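Local coordinates for protein dihydropteroate synthase 2 (Mycobacterium tuberculosis, PDB 2VP8) that seems to lack dihydropteroate synthase activity and probably binds the pterin pyrophosphate substrate only very weakly, though it can probably still bind the inhibitor dapsone, at residues 269-272 and 273-277. Sequence-based numbering, arbitrary orientation.
Sequences EGTL and AATAL
Residues 269-272 and 273-277 form one uninterrupted piece of alpha-helix, joined by four successive i to i+4 backbone hydrogen bonds that start with Ala273 N to Glu269 O (2.9 Å) and end with Ala276 N to Leu272 O (2.8 Å). The third carbonyl of this series does double duty: Thr271 O accepts both the amide and the hydroxyl of Thr275. The two donors come from opposite faces of the carbonyl plane, Thr275 N tilted 27° from it and Thr275 OG1, 2.6 Å from Thr271 O, lying above it by 35° and not on a lone pair. A chi1 of -57° places OG1 beside its own backbone N, from where it reaches back one turn and satisfies the hydroxyl of this buried residue within the helix. Thr271 adopts the same rotamer; its methyl CG2 comes no nearer than 4.1 Å to Thr275 OG1, and its hydroxyl makes a weak hydrogen bond to Arg267 O. Within the TIM-barrel-type fold, helix 267-280 precedes strand 285-288; Leu272, Thr275 and Ala276 pack on Val297 of helix 291-306 in the same chain, while Ala274 and Thr275 touch Leu250. Ala273 and Ala276 meet Val297 and Leu277 of the second subunit, respectively, and Leu277 in turn packs on Ala276 of that subunit, so helix 267-280 lies against its own copy at the homodimer interface, where Arg296 of the second subunit forms a salt bridge with Glu269.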
loop_
_atom_site.group_PDB
_atom_site.type_symbol
_atom_site.label_atom_id
_atom_site.label_comp_id
_atom_site.label_asym_id
_atom_site.label_seq_id
_atom_site.Cartn_x
_atom_site.Cartn_y
_atom_site.Cartn_z
ATOM N N GLU B 269 -9.388 -0.996 1.927
ATOM C CA GLU B 269 -8.080 -1.550 2.244
ATOM C C GLU B 269 -7.308 -1.882 0.970
ATOM O O GLU B 269 -6.201 -1.394 0.772
ATOM C CB GLU B 269 -8.216 -2.781 3.131
ATOM C CG GLU B 269 -8.154 -2.486 4.617
ATOM C CD GLU B 269 -9.513 -2.261 5.263
ATOM O OE1 GLU B 269 -10.363 -3.176 5.231
ATOM O OE2 GLU B 269 -9.715 -1.171 5.839
ATOM N N GLY B 270 -7.920 -2.682 0.101
ATOM C CA GLY B 270 -7.326 -3.057 -1.177
ATOM C C GLY B 270 -7.056 -1.883 -2.098
ATOM O O GLY B 270 -6.054 -1.863 -2.810
ATOM N N THR B 271 -7.955 -0.904 -2.079
ATOM C CA THR B 271 -7.791 0.316 -2.861
ATOM C C THR B 271 -6.594 1.109 -2.352
ATOM O O THR B 271 -5.810 1.632 -3.144
ATOM C CB THR B 271 -9.065 1.201 -2.831
ATOM O OG1 THR B 271 -10.151 0.506 -3.452
ATOM C CG2 THR B 271 -8.830 2.534 -3.547
ATOM N N LEU B 272 -6.443 1.186 -1.035
ATOM C CA LEU B 272 -5.318 1.927 -0.476
ATOM C C LEU B 272 -4.001 1.195 -0.728
ATOM O O LEU B 272 -2.993 1.829 -1.062
ATOM C CB LEU B 272 -5.526 2.277 1.004
ATOM C CG LEU B 272 -6.706 3.228 1.329
ATOM C CD1 LEU B 272 -6.712 3.543 2.812
ATOM C CD2 LEU B 272 -6.789 4.545 0.495
ATOM N N ALA B 273 -4.027 -0.132 -0.616
ATOM C CA ALA B 273 -2.856 -0.942 -0.895
ATOM C C ALA B 273 -2.377 -0.705 -2.322
ATOM O O ALA B 273 -1.193 -0.457 -2.545
ATOM C CB ALA B 273 -3.152 -2.408 -0.670
ATOM N N ALA B 274 -3.307 -0.767 -3.276
ATOM C CA ALA B 274 -3.012 -0.528 -4.688
ATOM C C ALA B 274 -2.512 0.902 -4.899
ATOM O O ALA B 274 -1.608 1.146 -5.708
ATOM C CB ALA B 274 -4.233 -0.785 -5.531
ATOM N N THR B 275 -3.093 1.842 -4.161
ATOM C CA THR B 275 -2.696 3.233 -4.280
ATOM C C THR B 275 -1.236 3.332 -3.878
ATOM O O THR B 275 -0.415 3.854 -4.642
ATOM C CB THR B 275 -3.590 4.151 -3.411
ATOM O OG1 THR B 275 -4.961 3.979 -3.802
ATOM C CG2 THR B 275 -3.190 5.616 -3.565
ATOM N N ALA B 276 -0.925 2.784 -2.702
ATOM C CA ALA B 276 0.419 2.801 -2.139
ATOM C C ALA B 276 1.428 2.277 -3.145
ATOM O O ALA B 276 2.382 2.968 -3.500
ATOM C CB ALA B 276 0.459 1.984 -0.875
ATOM N N LEU B 277 1.182 1.063 -3.630
ATOM C CA LEU B 277 2.029 0.428 -4.622
ATOM C C LEU B 277 2.186 1.284 -5.876
ATOM O O LEU B 277 3.297 1.515 -6.339
ATOM C CB LEU B 277 1.486 -0.960 -4.963
ATOM C CG LEU B 277 2.071 -2.126 -4.144
ATOM C CD1 LEU B 277 1.945 -1.926 -2.640
ATOM C CD2 LEU B 277 1.463 -3.462 -4.556
#